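Local coordinates for NS6 protease (Murine norovirus 1, PDB 4ASH), which probably cleaves the norovirus replicase polyprotein into its mature parts, acting as a cysteine protease with a trypsin-like fold, at residues 21-24 against 25-28; 43-46 against 47-50. The protein carries 1 engineered substitution. One frame throughout, in Å; residues are numbered along the deposited sequence.

In the fold
Both contacts are local folds of the chain that belong to the same five-stranded antiparallel sheet, and they follow one another in sequence. Contact 1 is buried and joins strand 17-21 to strand 26-30; contact 2 lies on the surface, where the loop after strand 26-30 leads into strand 49-54, an outermost strand of the sheet. Their centres are 14 Å apart and their nearest atoms about 7 Å, without touching. Aromatic and aliphatic packing accompanies the backbone bonds in contact 1, whereas contact 2 is held by a turn and an aspartate carboxylate, with a water adding a weak link and one phenylalanine ring buried. Phe62 is a shared neighbour: its carbonyl O is hydrogen-bonded to ND1 of His25, and its ring meets that of Phe49.

Contact 1 (21-24 against 25-28)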
loop_
_atom_site.group_PDB
_atom_site.type_symbol
_atom_site.label_atom_id
_atom_site.label_comp_id
_atom_site.label_asym_id
_atom_site.label_seq_id
_atom_site.Cartn_x
_atom_site.Cartn_y
_atom_site.Cartn_z
ATOM N N TRP A 21 5.225 -7.246 1.919
ATOM C CA TRP A 21 5.009 -8.263 2.947
ATOM C C TRP A 21 4.782 -7.649 4.311
ATOM O O TRP A 21 5.714 -7.151 4.941
ATOM C CB TRP A 21 6.206 -9.225 3.016
ATOM C CG TRP A 21 6.325 -10.067 1.804
ATOM C CD1 TRP A 21 7.153 -9.854 0.736
ATOM C CD2 TRP A 21 5.563 -11.238 1.493
ATOM N NE1 TRP A 21 6.964 -10.834 -0.211
ATOM C CE2 TRP A 21 5.987 -11.693 0.225
ATOM C CE3 TRP A 21 4.553 -11.942 2.158
ATOM C CZ2 TRP A 21 5.444 -12.824 -0.389
ATOM C CZ3 TRP A 21 4.013 -13.066 1.548
ATOM C CH2 TRP A 21 4.452 -13.493 0.289
ATOM N N VAL A 22 3.530 -7.677 4.762
ATOM C CA VAL A 22 3.195 -7.213 6.105
ATOM C C VAL A 22 3.740 -8.206 7.133
ATOM O O VAL A 22 4.140 -7.826 8.236
ATOM C CB VAL A 22 1.676 -7.077 6.269
ATOM C CG1 VAL A 22 1.313 -6.611 7.694
ATOM C CG2 VAL A 22 1.147 -6.081 5.257
ATOM N N SER A 23 3.758 -9.479 6.758
ATOM C CA SER A 23 4.317 -10.527 7.602
ATOM C C SER A 23 4.785 -11.620 6.684
ATOM O O SER A 23 4.668 -11.498 5.474
ATOM C CB SER A 23 3.249 -11.106 8.526
ATOM O OG SER A 23 2.288 -11.849 7.782
ATOM N N GLY A 24 5.292 -12.708 7.241
ATOM C CA GLY A 24 5.669 -13.820 6.396
ATOM C C GLY A 24 4.496 -14.469 5.683
ATOM O O GLY A 24 4.704 -15.225 4.718
ATOM N N HIS A 25 3.278 -14.198 6.170
ATOM C CA HIS A 25 2.051 -14.798 5.651
ATOM C C HIS A 25 1.199 -13.824 4.836
ATOM O O HIS A 25 0.315 -14.254 4.107
ATOM C CB HIS A 25 1.167 -15.303 6.814
ATOM C CG HIS A 25 1.781 -16.410 7.620
ATOM N ND1 HIS A 25 1.427 -17.733 7.458
ATOM C CD2 HIS A 25 2.706 -16.388 8.609
ATOM C CE1 HIS A 25 2.120 -18.481 8.300
ATOM N NE2 HIS A 25 2.901 -17.690 9.016
ATOM N N VAL A 26 1.437 -12.520 4.978
ATOM C CA VAL A 26 0.495 -11.533 4.446
ATOM C C VAL A 26 1.180 -10.587 3.480
ATOM O O VAL A 26 2.168 -9.940 3.824
ATOM C CB VAL A 26 -0.200 -10.706 5.566
ATOM C CG1 VAL A 26 -1.052 -9.601 4.957
ATOM C CG2 VAL A 26 -1.071 -11.597 6.438
ATOM N N PHE A 27 0.636 -10.521 2.270
ATOM C CA PHE A 27 1.180 -9.695 1.191
ATOM C C PHE A 27 0.076 -8.781 0.692
ATOM O O PHE A 27 -1.016 -9.250 0.339
ATOM C CB PHE A 27 1.686 -10.607 0.069
ATOM C CG PHE A 27 2.358 -9.875 -1.064
ATOM C CD1 PHE A 27 3.660 -9.413 -0.931
ATOM C CD2 PHE A 27 1.693 -9.670 -2.260
ATOM C CE1 PHE A 27 4.288 -8.755 -1.974
ATOM C CE2 PHE A 27 2.320 -9.003 -3.313
ATOM C CZ PHE A 27 3.615 -8.551 -3.164
ATOM N N ILE A 28 0.342 -7.474 0.684
ATOM C CA ILE A 28 -0.652 -6.502 0.245
ATOM C C ILE A 28 -0.193 -5.779 -1.026
ATOM O O ILE A 28 1.009 -5.602 -1.253
ATOM C CB ILE A 28 -1.003 -5.475 1.350
ATOM C CG1 ILE A 28 0.202 -4.579 1.706
ATOM C CG2 ILE A 28 -1.581 -6.202 2.567
ATOM C CD1 ILE A 28 -0.151 -3.474 2.749
#
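Trp21 and Phe27 face each other as a non-hydrogen-bonded antiparallel pair, their side chains on the same face of the sheet, and the aromatic packing follows from this register. The Phe27 ring turns its edge to the indole face, with the planes at 54°; CD1 of Phe27 stands over the indole and comes within 3.5 Å of Trp21 CE2. The same residue reaches the benzo half through a CH-pi contact, Phe27 CB lying 3.9 Å from the centroid of the six-membered ring. With CG anti to the backbone N (chi1 -176°), Phe27 carries its ring to the pyrrole half while CB stays over the other. Phe42 meets both rings, and Phe14 packs on Phe27.

Aliphatic contacts gather around Val22. Its CG2 touches Ile28 CG2 at 3.8 Å, the two side chains crossing at about a right angle, and its CB rests against CG1 of Val26. Val155 of strand 152-162 packs on Val22 and Ile28, tying this side to the second sheet.

Polar bonds close the reversal. Val26 O accepts from Val22 N at 2.8 Å, weakly from Ser23 N, and also lies near the CA-H of Trp21. Ser23 OG, placed between its own backbone N and carbonyl carbon (chi1 69°), turns back into the bend and accepts from His25 N at 3.0 Å; Val26 N adds a weak bond to the same oxygen and another to Ser23 O. His25 CB points away overall though it touches Gly24, and its ND1 is hydrogen-bonded to Phe62 O. Serine hydroxyl and strand carbonyl thus brace a tight connection between adjacent antiparallel strands, a beta-hairpin within the N-terminal sheet of a chymotrypsin-like protease fold.

Contact 2 (43-46 against 47-50); sequences GRKP and GDFT
Asp48 folds back over Lys45 and closes the bend twice. Its backbone N donates to Lys45 O at 2.8 Å, while its OD2 accepts from Lys45 N at 3.1 Å, on the anti side of the carboxylate and 22° out of its plane. That reach depends on CG lying anti to the carbonyl carbon (chi1 -66°), which sets the carboxylate beside Asp48's own N and back against Lys45.

Beneath the bend is the tighter part. Phe49 CG lies between its backbone N and carbonyl carbon (chi1 60°), a torsion that turns the ring back beneath the 44-46 backbone and puts CE2 by the carbonyls of Arg44 and Lys45. Arg44 O meets the ring in its plane, 3.5 Å from CE2 of Phe49; Lys45 O comes equally near that atom but obliquely, and Phe49 CZ lies 3.8 Å from Pro46 CA. Ile41 and Phe62 also pack on this buried ring.

Lys45 to Asp48 form a type II beta turn, with Pro46 and Gly47 at its two central positions. Gly47 has positive phi at the third position, where the absence of a CB keeps it clear of the carbonyl O of Pro46. The turn delivers the chain into strand 49-54, whose Thr50 pairs through its backbone with Tyr61 of strand 57-62.

The outer side is looser. Lys45 extends away from the bend, its NZ 6.9 Å from Asp48 OD2, too far for a salt bridge, and a water that donates to Asp48 O makes a weak link to Arg44 NH1. By contrast, the Arg44 guanidinium is anchored on the carbonyl oxygens of Ser64 and Ala65; its chain bends at chi2, and of the side chain it is CB that comes near Asp48, 4.1 Å from Asp48 CB.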
loop_
_atom_site.group_PDB
_atom_site.type_symbol
_atom_site.label_atom_id
_atom_site.label_comp_id
_atom_site.label_asym_id
_atom_site.label_seq_id
_atom_site.Cartn_x
_atom_site.Cartn_y
_atom_site.Cartn_z
ATOM N N GLY A 43 5.445 -19.173 -6.165
ATOM C CA GLY A 43 5.566 -20.620 -6.170
ATOM C C GLY A 43 4.395 -21.298 -5.473
ATOM O O GLY A 43 4.457 -22.487 -5.157
ATOM N N ARG A 44 3.330 -20.543 -5.217
ATOM C CA ARG A 44 2.158 -21.091 -4.541
ATOM C C ARG A 44 0.928 -21.072 -5.447
ATOM O O ARG A 44 0.660 -20.082 -6.128
ATOM C CB ARG A 44 1.879 -20.314 -3.249
ATOM C CG ARG A 44 3.069 -20.245 -2.305
ATOM C CD ARG A 44 3.306 -21.576 -1.563
ATOM N NE ARG A 44 4.458 -21.472 -0.673
ATOM C CZ ARG A 44 4.390 -21.065 0.595
ATOM N NH1 ARG A 44 3.218 -20.738 1.139
ATOM N NH2 ARG A 44 5.501 -20.982 1.313
ATOM N N LYS A 45 0.175 -22.164 -5.453
ATOM C CA LYS A 45 -1.021 -22.247 -6.283
ATOM C C LYS A 45 -2.243 -21.704 -5.555
ATOM O O LYS A 45 -2.296 -21.723 -4.325
ATOM C CB LYS A 45 -1.283 -23.694 -6.706
ATOM C CG LYS A 45 -0.180 -24.341 -7.531
ATOM C CD LYS A 45 -0.531 -25.794 -7.820
ATOM C CE LYS A 45 0.578 -26.512 -8.566
ATOM N NZ LYS A 45 0.270 -27.963 -8.729
ATOM N N PRO A 46 -3.232 -21.211 -6.313
ATOM C CA PRO A 46 -4.511 -20.826 -5.717
ATOM C C PRO A 46 -4.983 -21.971 -4.833
ATOM O O PRO A 46 -4.831 -23.137 -5.203
ATOM C CB PRO A 46 -5.416 -20.664 -6.932
ATOM C CG PRO A 46 -4.476 -20.187 -8.002
ATOM C CD PRO A 46 -3.192 -20.941 -7.761
ATOM N N GLY A 47 -5.518 -21.644 -3.665
ATOM C CA GLY A 47 -5.851 -22.665 -2.689
ATOM C C GLY A 47 -4.822 -22.757 -1.575
ATOM O O GLY A 47 -5.154 -23.148 -0.459
ATOM N N ASP A 48 -3.569 -22.410 -1.881
ATOM C CA ASP A 48 -2.519 -22.319 -0.865
ATOM C C ASP A 48 -2.576 -20.940 -0.235
ATOM O O ASP A 48 -1.871 -20.641 0.729
ATOM C CB ASP A 48 -1.134 -22.520 -1.474
ATOM C CG ASP A 48 -0.930 -23.915 -2.016
ATOM O OD1 ASP A 48 -1.447 -24.880 -1.415
ATOM O OD2 ASP A 48 -0.244 -24.040 -3.051
ATOM N N PHE A 49 -3.418 -20.092 -0.801
ATOM C CA PHE A 49 -3.599 -18.760 -0.271
ATOM C C PHE A 49 -5.027 -18.300 -0.518
ATOM O O PHE A 49 -5.719 -18.832 -1.391
ATOM C CB PHE A 49 -2.589 -17.777 -0.895
ATOM C CG PHE A 49 -2.697 -17.647 -2.390
ATOM C CD1 PHE A 49 -3.581 -16.743 -2.961
ATOM C CD2 PHE A 49 -1.901 -18.420 -3.226
ATOM C CE1 PHE A 49 -3.678 -16.613 -4.336
ATOM C CE2 PHE A 49 -1.995 -18.292 -4.605
ATOM C CZ PHE A 49 -2.884 -17.393 -5.157
ATOM N N THR A 50 -5.471 -17.325 0.267
ATOM C CA THR A 50 -6.756 -16.693 0.047
ATOM C C THR A 50 -6.528 -15.230 -0.279
ATOM O O THR A 50 -5.487 -14.658 0.067
ATOM C CB THR A 50 -7.666 -16.801 1.274
ATOM O OG1 THR A 50 -7.054 -16.137 2.384
ATOM C CG2 THR A 50 -7.908 -18.258 1.632
HETATM O O HOH W 1 0.485 -21.502 1.613
#